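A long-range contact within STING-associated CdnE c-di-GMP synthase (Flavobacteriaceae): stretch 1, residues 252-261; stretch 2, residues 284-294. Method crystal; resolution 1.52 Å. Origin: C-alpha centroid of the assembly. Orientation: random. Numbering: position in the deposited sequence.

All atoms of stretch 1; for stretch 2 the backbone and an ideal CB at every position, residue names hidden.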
ATOM      1  N   ARG A 252      -9.924  -6.261 -10.639  1.00 13.76           N
ATOM      2  CA  ARG A 252     -10.768  -5.092 -10.371  1.00 16.18           C
ATOM      3  C   ARG A 252     -10.432  -4.364  -9.075  1.00 14.00           C
ATOM      4  O   ARG A 252     -10.767  -3.151  -8.965  1.00 15.24           O
ATOM      5  CB  ARG A 252     -12.246  -5.495 -10.332  1.00 14.90           C
ATOM      6  CG  ARG A 252     -12.793  -5.599 -11.806  1.00 16.23           C
ATOM      7  CD  ARG A 252     -13.692  -6.738 -11.915  1.00 16.02           C
ATOM      8  NE  ARG A 252     -14.511  -6.741 -13.118  1.00 13.22           N
ATOM      9  CZ  ARG A 252     -14.272  -7.514 -14.199  1.00 13.49           C
ATOM     10  NH1 ARG A 252     -13.137  -8.201 -14.305  1.00 15.09           N
ATOM     11  NH2 ARG A 252     -15.178  -7.558 -15.193  1.00 15.07           N
ATOM     12  N   LEU A 253      -9.845  -5.043  -8.083  1.00 14.73           N
ATOM     13  CA  LEU A 253      -9.649  -4.417  -6.765  1.00 13.23           C
ATOM     14  C   LEU A 253      -8.777  -3.180  -6.882  1.00 13.69           C
ATOM     15  O   LEU A 253      -9.106  -2.128  -6.309  1.00 14.14           O
ATOM     16  CB  LEU A 253      -8.994  -5.423  -5.799  1.00 12.73           C
ATOM     17  CG  LEU A 253      -8.496  -4.810  -4.488  1.00 13.21           C
ATOM     18  CD1 LEU A 253      -9.698  -4.307  -3.704  1.00 15.68           C
ATOM     19  CD2 LEU A 253      -7.736  -5.881  -3.693  1.00 15.83           C
ATOM     20  N   LYS A 254      -7.654  -3.284  -7.570  1.00 12.23           N
ATOM     21  CA  LYS A 254      -6.758  -2.115  -7.665  1.00 11.79           C
ATOM     22  C   LYS A 254      -7.417  -0.951  -8.391  1.00 13.77           C
ATOM     23  O   LYS A 254      -7.170   0.227  -8.032  1.00 13.16           O
ATOM     24  CB  LYS A 254      -5.456  -2.471  -8.371  1.00 11.46           C
ATOM     25  CG  LYS A 254      -4.610  -3.403  -7.489  1.00 13.03           C
ATOM     26  CD  LYS A 254      -3.319  -3.776  -8.290  1.00 14.03           C
ATOM     27  CE  LYS A 254      -2.501  -4.825  -7.595  1.00 13.72           C
ATOM     28  NZ  LYS A 254      -1.170  -5.016  -8.259  1.00 17.04           N
ATOM     29  N   ASN A 255      -8.256  -1.231  -9.390  1.00 14.36           N
ATOM     30  CA  ASN A 255      -8.964  -0.144 -10.056  1.00 13.30           C
ATOM     31  C   ASN A 255      -9.860   0.599  -9.068  1.00 13.49           C
ATOM     32  O   ASN A 255      -9.912   1.844  -9.077  1.00 14.68           O
ATOM     33  CB  ASN A 255      -9.798  -0.701 -11.218  1.00 17.00           C
ATOM     34  CG  ASN A 255      -8.932  -1.274 -12.321  1.00 18.42           C
ATOM     35  OD1 ASN A 255      -7.813  -0.797 -12.573  1.00 20.00           O
ATOM     36  ND2 ASN A 255      -9.483  -2.246 -13.052  1.00 18.73           N
HETATM   37  N   MSE A 256     -10.504  -0.135  -8.142  1.00 12.57           N
HETATM   38  CA  MSE A 256     -11.359   0.529  -7.123  1.00 11.89           C
HETATM   39  C   MSE A 256     -10.496   1.352  -6.171  1.00 12.64           C
HETATM   40  O   MSE A 256     -10.878   2.491  -5.796  1.00 13.59           O
HETATM   41  CB  MSE A 256     -12.208  -0.464  -6.309  1.00 16.60           C
HETATM   42  CG  MSE A 256     -13.254  -1.043  -7.218  1.00 15.65           C
HETATM   43 SE   MSE A 256     -14.635  -2.079  -6.173  1.00 29.74          SE
HETATM   44  CE  MSE A 256     -13.402  -3.146  -4.994  1.00 18.15           C
ATOM     45  N   ILE A 257      -9.335   0.820  -5.776  1.00 12.62           N
ATOM     46  CA  ILE A 257      -8.486   1.565  -4.837  1.00 12.04           C
ATOM     47  C   ILE A 257      -8.034   2.880  -5.468  1.00 10.24           C
ATOM     48  O   ILE A 257      -8.087   3.964  -4.838  1.00 13.41           O
ATOM     49  CB  ILE A 257      -7.291   0.691  -4.454  1.00 11.40           C
ATOM     50  CG1 ILE A 257      -7.793  -0.394  -3.486  1.00 13.18           C
ATOM     51  CG2 ILE A 257      -6.174   1.555  -3.742  1.00 12.33           C
ATOM     52  CD1 ILE A 257      -6.773  -1.498  -3.187  1.00 12.84           C
ATOM     53  N   ARG A 258      -7.504   2.794  -6.709  1.00 10.69           N
ATOM     54  CA  ARG A 258      -6.987   4.005  -7.357  1.00 11.38           C
ATOM     55  C   ARG A 258      -8.112   5.002  -7.594  1.00 12.73           C
ATOM     56  O   ARG A 258      -7.900   6.207  -7.479  1.00 12.83           O
ATOM     57  CB  ARG A 258      -6.277   3.618  -8.665  1.00 13.63           C
ATOM     58  CG  ARG A 258      -4.983   2.831  -8.363  1.00 14.63           C
ATOM     59  CD  ARG A 258      -4.114   2.636  -9.621  1.00 17.99           C
ATOM     60  NE  ARG A 258      -4.840   1.773 -10.530  1.00 20.77           N
ATOM     61  CZ  ARG A 258      -4.546   0.507 -10.856  1.00 15.68           C
ATOM     62  NH1 ARG A 258      -3.464  -0.205 -10.477  1.00 15.46           N
ATOM     63  NH2 ARG A 258      -5.378  -0.099 -11.658  1.00 17.55           N
ATOM     64  N   PHE A 259      -9.299   4.512  -7.984  1.00 11.64           N
ATOM     65  CA  PHE A 259     -10.443   5.410  -8.169  1.00 13.04           C
ATOM     66  C   PHE A 259     -10.752   6.159  -6.895  1.00 11.95           C
ATOM     67  O   PHE A 259     -10.860   7.382  -6.912  1.00 12.28           O
ATOM     68  CB  PHE A 259     -11.652   4.580  -8.612  1.00 12.32           C
ATOM     69  CG  PHE A 259     -12.918   5.357  -8.791  1.00 13.13           C
ATOM     70  CD1 PHE A 259     -13.031   6.292  -9.770  1.00 14.23           C
ATOM     71  CD2 PHE A 259     -14.006   5.053  -8.053  1.00 17.02           C
ATOM     72  CE1 PHE A 259     -14.234   7.024  -9.950  1.00 14.57           C
ATOM     73  CE2 PHE A 259     -15.198   5.758  -8.227  1.00 22.49           C
ATOM     74  CZ  PHE A 259     -15.314   6.718  -9.207  1.00 18.30           C
ATOM     75  N   LEU A 260     -10.885   5.447  -5.762  1.00 11.54           N
ATOM     76  CA  LEU A 260     -11.254   6.176  -4.532  1.00 12.04           C
ATOM     77  C   LEU A 260     -10.155   7.156  -4.116  1.00 12.96           C
ATOM     78  O   LEU A 260     -10.437   8.244  -3.598  1.00 13.97           O
ATOM     79  CB  LEU A 260     -11.539   5.198  -3.377  1.00 16.60           C
ATOM     80  CG  LEU A 260     -12.870   4.498  -3.248  1.00 24.87           C
ATOM     81  CD1 LEU A 260     -12.931   3.956  -1.773  1.00 21.65           C
ATOM     82  CD2 LEU A 260     -14.047   5.447  -3.522  1.00 24.32           C
ATOM     83  N   LYS A 261      -8.876   6.780  -4.306  1.00 11.67           N
ATOM     84  CA  LYS A 261      -7.779   7.705  -3.993  1.00 12.78           C
ATOM     85  C   LYS A 261      -7.872   8.965  -4.842  1.00 11.48           C
ATOM     86  O   LYS A 261      -7.684  10.079  -4.330  1.00 13.92           O
ATOM     87  CB  LYS A 261      -6.431   7.015  -4.203  1.00 12.18           C
ATOM     88  CG  LYS A 261      -6.062   6.014  -3.126  1.00 13.75           C
ATOM     89  CD  LYS A 261      -4.643   5.526  -3.431  1.00 19.00           C
ATOM     90  CE  LYS A 261      -4.195   4.476  -2.512  1.00 22.34           C
ATOM     91  NZ  LYS A 261      -2.685   4.366  -2.761  1.00 17.18           N
ATOM     92  N   UNK A 284     -10.807  -0.622   3.091  1.00 13.04           N
ATOM     93  CA  UNK A 284     -12.237  -0.579   2.752  1.00 12.55           C
ATOM     94  C   UNK A 284     -12.462  -1.388   1.477  1.00 11.89           C
ATOM     95  O   UNK A 284     -13.433  -2.170   1.352  1.00 15.44           O
ATOM     96  CB  UNK A 284     -12.722   0.861   2.574  1.00 12.55           C
ATOM     97  N   UNK A 285     -11.598  -1.176   0.472  1.00 11.89           N
ATOM     98  CA  UNK A 285     -11.809  -1.901  -0.797  1.00 12.79           C
ATOM     99  C   UNK A 285     -11.540  -3.386  -0.650  1.00 15.27           C
ATOM    100  O   UNK A 285     -12.271  -4.212  -1.215  1.00 16.02           O
ATOM    101  CB  UNK A 285     -10.912  -1.328  -1.896  1.00 12.79           C
ATOM    102  N   UNK A 286     -10.507  -3.737   0.110  1.00 13.91           N
ATOM    103  CA  UNK A 286     -10.118  -5.125   0.303  1.00 14.81           C
ATOM    104  C   UNK A 286     -11.212  -5.884   1.035  1.00 16.92           C
ATOM    105  O   UNK A 286     -11.327  -7.115   0.899  1.00 18.43           O
ATOM    106  CB  UNK A 286      -8.799  -5.214   1.074  1.00 14.81           C
ATOM    107  N   UNK A 287     -11.991  -5.184   1.871  1.00 14.82           N
ATOM    108  CA  UNK A 287     -12.981  -5.886   2.663  1.00 16.39           C
ATOM    109  C   UNK A 287     -14.241  -6.231   1.843  1.00 15.15           C
ATOM    110  O   UNK A 287     -15.064  -7.035   2.307  1.00 17.37           O
ATOM    111  CB  UNK A 287     -13.359  -5.039   3.880  1.00 16.39           C
ATOM    112  N   UNK A 288     -14.411  -5.655   0.643  1.00 15.08           N
ATOM    113  CA  UNK A 288     -15.595  -5.950  -0.158  1.00 17.34           C
ATOM    114  C   UNK A 288     -15.522  -7.400  -0.642  1.00 17.58           C
ATOM    115  O   UNK A 288     -14.470  -7.881  -1.075  1.00 17.23           O
ATOM    116  CB  UNK A 288     -15.711  -4.985  -1.340  1.00 17.34           C
ATOM    117  N   UNK A 289     -16.658  -8.102  -0.593  1.00 18.21           N
ATOM    118  CA  UNK A 289     -16.713  -9.507  -0.991  1.00 18.53           C
ATOM    119  C   UNK A 289     -16.489  -9.586  -2.490  1.00 18.14           C
ATOM    120  O   UNK A 289     -17.247  -8.967  -3.240  1.00 18.98           O
ATOM    121  CB  UNK A 289     -18.046 -10.149  -0.601  1.00 18.53           C
ATOM    122  N   UNK A 290     -15.460 -10.341  -2.937  1.00 17.64           N
ATOM    123  CA  UNK A 290     -15.146 -10.332  -4.367  1.00 17.61           C
ATOM    124  C   UNK A 290     -16.307 -10.814  -5.211  1.00 15.60           C
ATOM    125  O   UNK A 290     -16.428 -10.413  -6.374  1.00 19.11           O
ATOM    126  CB  UNK A 290     -13.917 -11.200  -4.645  1.00 17.61           C
ATOM    127  N   UNK A 291     -17.153 -11.711  -4.683  1.00 18.08           N
ATOM    128  CA  UNK A 291     -18.236 -12.218  -5.527  1.00 21.16           C
ATOM    129  C   UNK A 291     -19.211 -11.115  -5.920  1.00 19.20           C
ATOM    130  O   UNK A 291     -19.953 -11.271  -6.901  1.00 25.71           O
ATOM    131  CB  UNK A 291     -18.986 -13.340  -4.806  1.00 21.16           C
ATOM    132  N   UNK A 292     -19.238 -10.016  -5.173  1.00 17.98           N
ATOM    133  CA  UNK A 292     -20.161  -8.944  -5.498  1.00 18.70           C
ATOM    134  C   UNK A 292     -19.709  -8.125  -6.678  1.00 20.16           C
ATOM    135  O   UNK A 292     -20.548  -7.470  -7.280  1.00 22.51           O
ATOM    136  CB  UNK A 292     -20.353  -8.031  -4.286  1.00 18.70           C
ATOM    137  N   UNK A 293     -18.425  -8.200  -7.060  1.00 16.03           N
ATOM    138  CA  UNK A 293     -17.968  -7.301  -8.096  1.00 16.55           C
ATOM    139  C   UNK A 293     -16.995  -7.893  -9.120  1.00 15.63           C
ATOM    140  O   UNK A 293     -16.668  -7.187 -10.089  1.00 15.18           O
ATOM    141  CB  UNK A 293     -17.307  -6.093  -7.429  1.00 16.55           C
ATOM    142  N   UNK A 294     -16.508  -9.133  -8.951  1.00 17.11           N
ATOM    143  CA  UNK A 294     -15.467  -9.616  -9.847  1.00 18.20           C
ATOM    144  C   UNK A 294     -15.912  -9.738 -11.302  1.00 15.43           C
ATOM    145  O   UNK A 294     -15.042  -9.789 -12.187  1.00 15.64           O
ATOM    146  CB  UNK A 294     -14.967 -10.976  -9.357  1.00 18.20           C
TER

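Stretch 1 offers a helix whose contact surface is built from Leu 253, Met 256 (present as selenomethionine), Ile 257 and Leu 260, with the side chain of Arg 252 extending from its start. Most of this surface is apolar, so stretch 2 should answer it largely with apolar side chains.

Position 284 is helical, with phi/psi of -64/-46, and its CB points sideways; the ideal CB lies 5.3 Å from Leu 260 CD1. Stretch 1 asks little here; an aliphatic residue would suit the neighbouring Leu 260, and others are not ruled out. It is Ile 284, which stays at the margin of the contact.

Position 285 is the most constrained. Its CB points toward stretch 1, and the ideal CB is already 3.6 Å from Ile 257 CG1 and 3.7 Å from Leu 253 CD1. So close an approach favours a small side chain, Ala or Cys above all; Ser would fit by size, but its hydroxyl would find no polar partner among these side chains. The residue is Cys 285, a knob seated among Leu 253, Met 256, Ile 257 and Leu 260. With chi1 in the m well, its SG lies 3.9 Å from Leu 260 CD1 and 4.1 Å from Met 256 CB, while its CB packs 3.7 Å from Ile 257 CG1.

At 286 the CB is directed sideways, and the ideal CB of 286 is 4.9 Å from Leu 253 CD2. A long aliphatic or aromatic residue could lean on that methyl without entering a pocket. Tyr 286 does so, its CD1 4.3 Å from Leu 253 CD2. Position 287 points away, which leaves its identity to other constraints; it is Asn 287.

At 288 the psi of 138° departs from the helix, yet the CB turns toward stretch 1, where Met 256 CE lies 4.7 Å from the ideal CB. Val, Ile or Leu would suit. Ile 288 brings its CD1 to 4.1 Å from Met 256 CE.

Positions 289, 290, 291 and 292 meet nothing of stretch 1 within 5.5 Å of their ideal CB atoms, so polar or apolar residues would serve. They are Asp 289, Val 290, Lys 291 and Lys 292. Asp 289 OD1 accepts a hydrogen bond from Lys 291 N at 2.9 Å, tying down the local turn.

Position 293 again points toward the helix, but its ideal CB is 5.0 Å from Met 256 SE, leaving space for a large, flat aromatic group. Tyr 293 lays one ring face against Met 256, whose CE is 3.5 Å from Tyr 293 CZ and 3.7 Å from the ring centroid, a CH-pi contact; the selenium also lies over the ring. Arg 252 CB meets the ring edge, 3.8 Å from Tyr 293 CE2.

Position 294 directs its CB away, so several polar types would do, an acidic one suiting the charge of Arg 252 only in a general way. Glu 294 makes its close approach through its main chain: its O lies over one face of the guanidinium, 3.1 Å from Arg 252 CZ, without a hydrogen bond.

Stretch 2 284-294: ICYNIDVKKYE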
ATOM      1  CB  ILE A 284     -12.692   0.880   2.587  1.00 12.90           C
ATOM      2  CG1 ILE A 284     -12.692   1.545   3.974  1.00 16.07           C
ATOM      3  CG2 ILE A 284     -14.063   0.947   1.844  1.00 17.15           C
ATOM      4  CD1 ILE A 284     -12.811   3.124   3.904  1.00 17.82           C
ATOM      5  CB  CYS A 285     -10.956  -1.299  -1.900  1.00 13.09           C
ATOM      6  SG  CYS A 285     -11.447   0.390  -2.348  1.00 15.13           S
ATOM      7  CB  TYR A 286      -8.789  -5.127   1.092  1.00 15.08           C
ATOM      8  CG  TYR A 286      -8.190  -6.484   1.345  1.00 14.33           C
ATOM      9  CD1 TYR A 286      -7.383  -7.078   0.432  1.00 12.46           C
ATOM     10  CD2 TYR A 286      -8.442  -7.141   2.538  1.00 16.02           C
ATOM     11  CE1 TYR A 286      -6.827  -8.326   0.699  1.00 14.10           C
ATOM     12  CE2 TYR A 286      -7.890  -8.399   2.817  1.00 16.93           C
ATOM     13  CZ  TYR A 286      -7.090  -8.979   1.863  1.00 15.51           C
ATOM     14  OH  TYR A 286      -6.531 -10.212   2.103  1.00 19.68           O
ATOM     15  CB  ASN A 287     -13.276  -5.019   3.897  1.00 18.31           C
ATOM     16  CG  ASN A 287     -14.367  -5.584   4.778  1.00 18.30           C
ATOM     17  OD1 ASN A 287     -15.436  -4.983   4.889  1.00 23.31           O
ATOM     18  ND2 ASN A 287     -14.119  -6.712   5.340  1.00 20.50           N
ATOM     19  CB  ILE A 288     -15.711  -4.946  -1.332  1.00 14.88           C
ATOM     20  CG1 ILE A 288     -15.911  -3.523  -0.783  1.00 18.43           C
ATOM     21  CG2 ILE A 288     -16.908  -5.269  -2.248  1.00 17.01           C
ATOM     22  CD1 ILE A 288     -15.889  -2.389  -1.815  1.00 17.78           C
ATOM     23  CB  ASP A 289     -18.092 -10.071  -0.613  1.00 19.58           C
ATOM     24  CG  ASP A 289     -18.315 -11.538  -1.061  1.00 36.54           C
ATOM     25  OD1 ASP A 289     -17.505 -12.184  -1.794  1.00 39.51           O
ATOM     26  OD2 ASP A 289     -19.383 -12.062  -0.654  1.00 44.01           O
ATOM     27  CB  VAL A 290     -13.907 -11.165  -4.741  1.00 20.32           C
ATOM     28  CG1 VAL A 290     -12.644 -10.485  -4.264  1.00 25.33           C
ATOM     29  CG2 VAL A 290     -14.052 -12.653  -4.284  1.00 23.22           C
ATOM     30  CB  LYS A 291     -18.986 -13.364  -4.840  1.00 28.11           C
ATOM     31  CG  LYS A 291     -18.074 -14.538  -4.623  1.00 27.52           C
ATOM     32  CD  LYS A 291     -18.836 -15.859  -4.564  1.00 48.04           C
ATOM     33  CE  LYS A 291     -17.909 -16.977  -4.980  1.00 57.91           C
ATOM     34  NZ  LYS A 291     -16.719 -16.993  -4.078  1.00 59.86           N
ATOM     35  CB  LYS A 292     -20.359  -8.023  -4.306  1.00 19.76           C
ATOM     36  CG  LYS A 292     -21.011  -8.796  -3.153  1.00 22.51           C
ATOM     37  CD  LYS A 292     -21.169  -7.902  -1.950  1.00 30.24           C
ATOM     38  CE  LYS A 292     -21.776  -8.705  -0.767  1.00 33.67           C
ATOM     39  NZ  LYS A 292     -21.757  -7.979   0.527  1.00 35.04           N
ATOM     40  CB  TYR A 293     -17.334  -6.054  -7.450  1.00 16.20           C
ATOM     41  CG  TYR A 293     -16.002  -6.251  -6.757  1.00 14.31           C
ATOM     42  CD1 TYR A 293     -15.933  -6.628  -5.411  1.00 15.38           C
ATOM     43  CD2 TYR A 293     -14.821  -6.116  -7.483  1.00 14.07           C
ATOM     44  CE1 TYR A 293     -14.679  -6.780  -4.788  1.00 16.58           C
ATOM     45  CE2 TYR A 293     -13.611  -6.219  -6.892  1.00 16.64           C
ATOM     46  CZ  TYR A 293     -13.552  -6.584  -5.560  1.00 15.74           C
ATOM     47  OH  TYR A 293     -12.299  -6.750  -4.974  1.00 16.97           O
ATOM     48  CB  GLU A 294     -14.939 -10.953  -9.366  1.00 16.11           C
ATOM     49  CG  GLU A 294     -15.948 -12.099  -9.483  1.00 18.60           C
ATOM     50  CD  GLU A 294     -15.326 -13.361  -8.924  1.00 25.67           C
ATOM     51  OE1 GLU A 294     -15.092 -13.370  -7.703  1.00 25.60           O
ATOM     52  OE2 GLU A 294     -15.001 -14.284  -9.699  1.00 24.50           O
TER
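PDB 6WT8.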